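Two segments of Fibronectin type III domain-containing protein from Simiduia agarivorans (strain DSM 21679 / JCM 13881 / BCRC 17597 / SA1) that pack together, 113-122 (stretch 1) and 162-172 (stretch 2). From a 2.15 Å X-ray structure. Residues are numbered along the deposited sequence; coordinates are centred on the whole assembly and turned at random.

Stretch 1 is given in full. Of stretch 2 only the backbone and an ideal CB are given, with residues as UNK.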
ATOM      1  N   ASN B 113      28.710 -34.984  57.863  1.00 62.66           N
ATOM      2  CA  ASN B 113      29.746 -34.223  58.548  1.00 63.29           C
ATOM      3  C   ASN B 113      31.110 -34.401  57.900  1.00 63.49           C
ATOM      4  O   ASN B 113      32.017 -33.602  58.162  1.00 63.88           O
ATOM      5  CB  ASN B 113      29.811 -34.618  60.024  1.00 64.69           C
ATOM      6  CG  ASN B 113      28.666 -34.040  60.831  1.00 64.64           C
ATOM      7  OD1 ASN B 113      28.208 -32.927  60.568  1.00 63.99           O
ATOM      8  ND2 ASN B 113      28.198 -34.792  61.819  1.00 67.20           N
ATOM      9  N   HIS B 114      31.278 -35.426  57.068  1.00 62.39           N
ATOM     10  CA  HIS B 114      32.492 -35.597  56.281  1.00 63.55           C
ATOM     11  C   HIS B 114      32.281 -34.906  54.940  1.00 59.11           C
ATOM     12  O   HIS B 114      31.475 -35.358  54.120  1.00 53.00           O
ATOM     13  CB  HIS B 114      32.829 -37.073  56.099  1.00 69.94           C
ATOM     14  CG  HIS B 114      34.227 -37.316  55.622  1.00 75.14           C
ATOM     15  ND1 HIS B 114      35.145 -38.043  56.348  1.00 78.62           N
ATOM     16  CD2 HIS B 114      34.865 -36.924  54.493  1.00 73.50           C
ATOM     17  CE1 HIS B 114      36.288 -38.090  55.687  1.00 79.72           C
ATOM     18  NE2 HIS B 114      36.145 -37.418  54.559  1.00 76.98           N
ATOM     19  N   ILE B 115      32.993 -33.802  54.725  1.00 58.99           N
ATOM     20  CA  ILE B 115      32.858 -33.002  53.516  1.00 54.68           C
ATOM     21  C   ILE B 115      34.222 -32.874  52.855  1.00 53.72           C
ATOM     22  O   ILE B 115      35.261 -32.851  53.523  1.00 56.71           O
ATOM     23  CB  ILE B 115      32.271 -31.603  53.809  1.00 48.36           C
ATOM     24  CG1 ILE B 115      31.149 -31.696  54.841  1.00 54.36           C
ATOM     25  CG2 ILE B 115      31.756 -30.957  52.533  1.00 45.41           C
ATOM     26  CD1 ILE B 115      30.911 -30.411  55.595  1.00 50.69           C
ATOM     27  N   ILE B 116      34.212 -32.792  51.530  1.00 52.41           N
ATOM     28  CA  ILE B 116      35.406 -32.526  50.741  1.00 52.28           C
ATOM     29  C   ILE B 116      35.143 -31.286  49.899  1.00 46.71           C
ATOM     30  O   ILE B 116      34.142 -31.221  49.175  1.00 44.55           O
ATOM     31  CB  ILE B 116      35.783 -33.725  49.852  1.00 53.28           C
ATOM     32  CG1 ILE B 116      36.237 -34.908  50.709  1.00 53.79           C
ATOM     33  CG2 ILE B 116      36.859 -33.335  48.856  1.00 51.51           C
ATOM     34  CD1 ILE B 116      36.560 -36.150  49.913  1.00 55.10           C
ATOM     35  N   ALA B 117      36.027 -30.298  50.012  1.00 52.62           N
ATOM     36  CA  ALA B 117      35.987 -29.102  49.181  1.00 51.11           C
ATOM     37  C   ALA B 117      37.248 -29.082  48.333  1.00 50.01           C
ATOM     38  O   ALA B 117      38.360 -29.114  48.870  1.00 47.97           O
ATOM     39  CB  ALA B 117      35.874 -27.833  50.028  1.00 44.34           C
ATOM     40  N   ALA B 118      37.076 -29.036  47.016  1.00 50.08           N
ATOM     41  CA  ALA B 118      38.196 -29.169  46.104  1.00 51.64           C
ATOM     42  C   ALA B 118      38.495 -27.846  45.422  1.00 48.01           C
ATOM     43  O   ALA B 118      37.582 -27.220  44.867  1.00 46.69           O
ATOM     44  CB  ALA B 118      37.902 -30.242  45.051  1.00 51.88           C
ATOM     45  N   PRO B 119      39.744 -27.383  45.462  1.00 48.28           N
ATOM     46  CA  PRO B 119      40.116 -26.190  44.695  1.00 46.67           C
ATOM     47  C   PRO B 119      39.788 -26.351  43.218  1.00 45.08           C
ATOM     48  O   PRO B 119      39.969 -27.421  42.634  1.00 47.90           O
ATOM     49  CB  PRO B 119      41.627 -26.086  44.926  1.00 49.36           C
ATOM     50  CG  PRO B 119      41.825 -26.694  46.267  1.00 49.30           C
ATOM     51  CD  PRO B 119      40.813 -27.805  46.381  1.00 48.49           C
ATOM     52  N   GLY B 120      39.299 -25.277  42.615  1.00 42.77           N
ATOM     53  CA  GLY B 120      38.947 -25.327  41.210  1.00 42.87           C
ATOM     54  C   GLY B 120      38.329 -24.024  40.760  1.00 42.46           C
ATOM     55  O   GLY B 120      37.996 -23.149  41.566  1.00 42.78           O
ATOM     56  N   TRP B 121      38.171 -23.917  39.435  1.00 41.31           N
ATOM     57  CA  TRP B 121      37.554 -22.717  38.862  1.00 38.17           C
ATOM     58  C   TRP B 121      36.905 -22.981  37.509  1.00 36.38           C
ATOM     59  O   TRP B 121      36.778 -22.036  36.724  1.00 36.22           O
ATOM     60  CB  TRP B 121      38.598 -21.606  38.731  1.00 41.84           C
ATOM     61  CG  TRP B 121      39.791 -22.024  37.928  1.00 42.97           C
ATOM     62  CD1 TRP B 121      39.966 -21.874  36.586  1.00 42.99           C
ATOM     63  CD2 TRP B 121      40.972 -22.674  38.417  1.00 45.64           C
ATOM     64  NE1 TRP B 121      41.185 -22.381  36.207  1.00 45.15           N
ATOM     65  CE2 TRP B 121      41.821 -22.880  37.312  1.00 47.46           C
ATOM     66  CE3 TRP B 121      41.394 -23.097  39.680  1.00 46.57           C
ATOM     67  CZ2 TRP B 121      43.068 -23.491  37.434  1.00 48.93           C
ATOM     68  CZ3 TRP B 121      42.631 -23.703  39.798  1.00 48.92           C
ATOM     69  CH2 TRP B 121      43.453 -23.893  38.681  1.00 49.77           C
ATOM     70  N   ARG B 122      36.509 -24.216  37.200  1.00 35.86           N
ATOM     71  CA  ARG B 122      35.793 -24.569  35.963  1.00 35.30           C
ATOM     72  C   ARG B 122      36.652 -24.145  34.773  1.00 35.60           C
ATOM     73  O   ARG B 122      37.856 -24.447  34.757  1.00 36.45           O
ATOM     74  CB  ARG B 122      34.398 -23.961  36.014  1.00 34.87           C
ATOM     75  CG  ARG B 122      33.561 -24.463  37.165  1.00 33.26           C
ATOM     76  CD  ARG B 122      32.086 -24.157  36.964  1.00 34.22           C
ATOM     77  NE  ARG B 122      31.275 -24.841  37.963  1.00 36.24           N
ATOM     78  CZ  ARG B 122      30.573 -25.945  37.730  1.00 36.51           C
ATOM     79  NH1 ARG B 122      30.565 -26.489  36.519  1.00 32.43           N
ATOM     80  NH2 ARG B 122      29.871 -26.503  38.709  1.00 37.39           N
ATOM     81  N   UNK B 162      52.522 -27.620  37.588  1.00 73.83           N
ATOM     82  CA  UNK B 162      51.411 -28.246  36.884  1.00 70.53           C
ATOM     83  C   UNK B 162      50.061 -27.697  37.326  1.00 65.10           C
ATOM     84  O   UNK B 162      49.888 -27.253  38.464  1.00 65.00           O
ATOM     85  CB  UNK B 162      51.446 -29.761  37.096  1.00 70.53           C
ATOM     86  N   UNK B 163      49.090 -27.780  36.414  1.00 63.88           N
ATOM     87  CA  UNK B 163      47.757 -27.239  36.658  1.00 58.78           C
ATOM     88  C   UNK B 163      46.993 -28.120  37.638  1.00 55.27           C
ATOM     89  O   UNK B 163      46.896 -29.338  37.451  1.00 55.90           O
ATOM     90  CB  UNK B 163      46.981 -27.108  35.346  1.00 58.78           C
ATOM     91  N   UNK B 164      46.425 -27.492  38.669  1.00 56.64           N
ATOM     92  CA  UNK B 164      45.843 -28.188  39.810  1.00 57.33           C
ATOM     93  C   UNK B 164      44.321 -28.145  39.824  1.00 54.87           C
ATOM     94  O   UNK B 164      43.712 -28.561  40.813  1.00 50.37           O
ATOM     95  CB  UNK B 164      46.381 -27.587  41.110  1.00 57.33           C
ATOM     96  N   UNK B 165      43.697 -27.660  38.751  1.00 52.41           N
ATOM     97  CA  UNK B 165      42.246 -27.511  38.709  1.00 47.98           C
ATOM     98  C   UNK B 165      41.557 -28.856  38.905  1.00 48.57           C
ATOM     99  O   UNK B 165      41.808 -29.806  38.159  1.00 52.45           O
ATOM    100  CB  UNK B 165      41.811 -26.883  37.384  1.00 47.98           C
ATOM    101  N   UNK B 166      40.697 -28.940  39.919  1.00 46.15           N
ATOM    102  CA  UNK B 166      39.887 -30.126  40.173  1.00 47.02           C
ATOM    103  C   UNK B 166      38.486 -29.870  39.637  1.00 46.44           C
ATOM    104  O   UNK B 166      37.891 -28.818  39.906  1.00 45.07           O
ATOM    105  CB  UNK B 166      39.853 -30.470  41.663  1.00 47.02           C
ATOM    106  N   UNK B 167      37.955 -30.828  38.881  1.00 45.44           N
ATOM    107  CA  UNK B 167      36.663 -30.667  38.230  1.00 41.55           C
ATOM    108  C   UNK B 167      35.526 -31.372  38.958  1.00 40.56           C
ATOM    109  O   UNK B 167      34.427 -30.816  39.050  1.00 39.28           O
ATOM    110  CB  UNK B 167      36.745 -31.187  36.793  1.00 41.55           C
ATOM    111  N   UNK B 168      35.749 -32.574  39.489  1.00 41.51           N
ATOM    112  CA  UNK B 168      34.684 -33.264  40.202  1.00 44.77           C
ATOM    113  C   UNK B 168      35.261 -34.137  41.308  1.00 46.67           C
ATOM    114  O   UNK B 168      36.430 -34.531  41.281  1.00 48.06           O
ATOM    115  CB  UNK B 168      33.850 -34.109  39.237  1.00 44.77           C
ATOM    116  N   UNK B 169      34.407 -34.422  42.290  1.00 45.51           N
ATOM    117  CA  UNK B 169      34.721 -35.261  43.443  1.00 49.18           C
ATOM    118  C   UNK B 169      33.485 -36.105  43.721  1.00 51.34           C
ATOM    119  O   UNK B 169      32.417 -35.558  44.017  1.00 49.99           O
ATOM    120  CB  UNK B 169      35.122 -34.429  44.663  1.00 49.18           C
ATOM    121  N   UNK B 170      33.614 -37.428  43.622  1.00 52.12           N
ATOM    122  CA  UNK B 170      32.461 -38.319  43.675  1.00 53.90           C
ATOM    123  C   UNK B 170      32.752 -39.485  44.611  1.00 58.65           C
ATOM    124  O   UNK B 170      33.775 -40.166  44.468  1.00 59.69           O
ATOM    125  CB  UNK B 170      32.102 -38.828  42.277  1.00 53.90           C
ATOM    126  N   UNK B 171      31.845 -39.718  45.557  1.00 58.79           N
ATOM    127  CA  UNK B 171      31.930 -40.846  46.471  1.00 60.49           C
ATOM    128  C   UNK B 171      31.337 -42.106  45.842  1.00 61.22           C
ATOM    129  O   UNK B 171      30.579 -42.055  44.869  1.00 61.93           O
ATOM    130  CB  UNK B 171      31.214 -40.521  47.783  1.00 60.49           C
ATOM    131  N   UNK B 172      31.691 -43.250  46.426  1.00 60.56           N
ATOM    132  CA  UNK B 172      31.089 -44.533  46.083  1.00 60.35           C
ATOM    133  C   UNK B 172      29.892 -44.743  47.004  1.00 59.09           C
ATOM    134  O   UNK B 172      30.056 -44.923  48.214  1.00 60.36           O
ATOM    135  CB  UNK B 172      32.096 -45.678  46.208  1.00 60.35           C
TER

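Position 162 lies beyond the reach of stretch 1, which places no demand on it; many residues would serve, and the deposited one is T162. At 163 CA-to-CB points sideways and the ideal CB has nothing of stretch 1 within 5.5 Å, so a small or polar residue would do, and a longer one could reach the indole of W121. The residue is D163, whose OD2 sits at the edge of that ring, 3.9 Å from CZ2 of W121, while its OD1 accepts a hydrogen bond from the backbone N of position 165 (2.9 Å), linking side chain and backbone two residues apart.

At 164 the bond is again sideways, with the ideal CB 5.3 Å from W121 CH2. A long side chain could run along the indole toward P119, and either an aliphatic or a flat cationic group would suit. R164 takes this course: W121 CZ3 lies over one face of its guanidinium, 4.1 Å from CZ, and its NH1 approaches P119 CB at 3.9 Å.

Position 165 is the most demanding. Its ideal CB lies 3.6 Å from W121 CZ2. Nearby, stretch 1 offers a donor, W121 N, and an acceptor, R122 O, both in loop. A short side chain that can both accept and donate fits best; a small apolar one could cover the indole but could form neither of these hydrogen bonds. N165 does all three. OD1 accepts from W121 N (3.1 Å), ND2 donates to R122 O (2.9 Å), and CB packs over the face of the six-membered ring, 3.8 Å from its centroid, in a CH-pi contact. OD1 also comes within 3.1 Å of G120 CA, where an ideal CB would be equally tight against it and would clash with the backbone O of position 166.

At 166 the strand begins and CB points toward stretch 1, 3.9 Å from A118 CB and a tight 3.2 Å from P119 O. The backbone N donates to P119 O (3.2 Å), which proline could not do; the methyl of A118 in front of CB favours a compact apolar residue. V166 places CG1 3.6 Å from A118 CB. Water 1 lies 2.8 Å from V166 O and 2.8 Å from A118 O.

Position 167 points away, leaving many choices, although a long side chain could turn back toward R122. Y167 does so: R122 O lies at its ring edge, 3.8 Å from CE1, and water 3 bridges R122 O and the hydroxyl. Position 168, also pointing away, is unconstrained by stretch 1 and holds S168.

At 169 CB points toward I116 and A118, favouring a branched aliphatic residue. V169 meets both, with CG1 3.9 Å from I116 CG2 and CG2 3.8 Å from A118 CB.

At 171 CB points toward stretch 1 across a wider gap, which calls for a large apolar side chain. F171 spans it, its CZ reaching I116 CD1 at 3.8 Å and H114 CD2 at 4.4 Å. Positions 170 and 172 are out of reach, so almost any residue would suit; they hold V170 and D172.

Stretch 2 (162-172) TDRNVYSVVFD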
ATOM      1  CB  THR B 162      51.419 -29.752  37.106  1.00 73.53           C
ATOM      2  OG1 THR B 162      51.431 -30.005  38.515  1.00 78.01           O
ATOM      3  CG2 THR B 162      52.638 -30.394  36.442  1.00 76.96           C
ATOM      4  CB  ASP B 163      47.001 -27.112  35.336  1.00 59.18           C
ATOM      5  CG  ASP B 163      45.649 -26.442  35.490  1.00 57.01           C
ATOM      6  OD1 ASP B 163      44.768 -27.010  36.169  1.00 54.80           O
ATOM      7  OD2 ASP B 163      45.473 -25.334  34.939  1.00 55.28           O
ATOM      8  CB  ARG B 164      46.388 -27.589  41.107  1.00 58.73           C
ATOM      9  CG  ARG B 164      45.815 -26.219  41.399  1.00 53.35           C
ATOM     10  CD  ARG B 164      46.752 -25.340  42.204  1.00 55.31           C
ATOM     11  NE  ARG B 164      46.373 -23.934  42.082  1.00 57.28           N
ATOM     12  CZ  ARG B 164      45.392 -23.361  42.774  1.00 55.87           C
ATOM     13  NH1 ARG B 164      44.688 -24.075  43.643  1.00 56.48           N
ATOM     14  NH2 ARG B 164      45.110 -22.076  42.596  1.00 54.58           N
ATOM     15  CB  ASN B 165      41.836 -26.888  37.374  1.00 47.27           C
ATOM     16  CG  ASN B 165      40.411 -26.373  37.374  1.00 46.17           C
ATOM     17  OD1 ASN B 165      39.715 -26.428  38.386  1.00 40.17           O
ATOM     18  ND2 ASN B 165      39.970 -25.864  36.229  1.00 44.43           N
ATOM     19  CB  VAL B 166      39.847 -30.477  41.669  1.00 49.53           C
ATOM     20  CG1 VAL B 166      38.919 -31.659  41.908  1.00 50.19           C
ATOM     21  CG2 VAL B 166      41.246 -30.783  42.177  1.00 48.59           C
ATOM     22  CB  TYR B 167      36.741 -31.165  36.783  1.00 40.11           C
ATOM     23  CG  TYR B 167      37.656 -30.323  35.922  1.00 42.21           C
ATOM     24  CD1 TYR B 167      37.286 -29.044  35.527  1.00 40.96           C
ATOM     25  CD2 TYR B 167      38.894 -30.803  35.511  1.00 44.92           C
ATOM     26  CE1 TYR B 167      38.120 -28.269  34.743  1.00 42.24           C
ATOM     27  CE2 TYR B 167      39.736 -30.034  34.725  1.00 43.39           C
ATOM     28  CZ  TYR B 167      39.345 -28.769  34.345  1.00 41.79           C
ATOM     29  OH  TYR B 167      40.177 -27.999  33.565  1.00 43.88           O
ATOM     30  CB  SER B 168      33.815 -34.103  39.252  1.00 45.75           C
ATOM     31  OG  SER B 168      34.584 -34.664  38.205  1.00 47.47           O
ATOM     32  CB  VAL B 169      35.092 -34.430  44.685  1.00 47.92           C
ATOM     33  CG1 VAL B 169      35.151 -35.314  45.920  1.00 48.76           C
ATOM     34  CG2 VAL B 169      36.411 -33.700  44.477  1.00 48.53           C
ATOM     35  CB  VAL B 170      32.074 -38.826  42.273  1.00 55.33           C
ATOM     36  CG1 VAL B 170      33.283 -39.417  41.561  1.00 57.10           C
ATOM     37  CG2 VAL B 170      30.942 -39.840  42.365  1.00 55.13           C
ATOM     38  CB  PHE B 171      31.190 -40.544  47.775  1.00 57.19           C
ATOM     39  CG  PHE B 171      31.954 -39.672  48.724  1.00 55.89           C
ATOM     40  CD1 PHE B 171      32.023 -38.304  48.525  1.00 51.52           C
ATOM     41  CD2 PHE B 171      32.590 -40.219  49.828  1.00 57.96           C
ATOM     42  CE1 PHE B 171      32.721 -37.497  49.404  1.00 51.44           C
ATOM     43  CE2 PHE B 171      33.289 -39.418  50.710  1.00 56.95           C
ATOM     44  CZ  PHE B 171      33.355 -38.055  50.498  1.00 54.47           C
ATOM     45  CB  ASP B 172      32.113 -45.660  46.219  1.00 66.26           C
ATOM     46  CG  ASP B 172      31.531 -47.041  45.921  1.00 68.58           C
ATOM     47  OD1 ASP B 172      30.316 -47.156  45.658  1.00 67.70           O
ATOM     48  OD2 ASP B 172      32.303 -48.023  45.932  1.00 73.35           O
TER
HETATM   49  O   HOH W   1      36.761 -27.966  42.303  1.00 41.59           O
HETATM   50  O   HOH W   2      36.546 -26.735  38.562  1.00 32.34           O
HETATM   51  O   HOH W   3      39.307 -25.331  32.969  1.00 42.26           O
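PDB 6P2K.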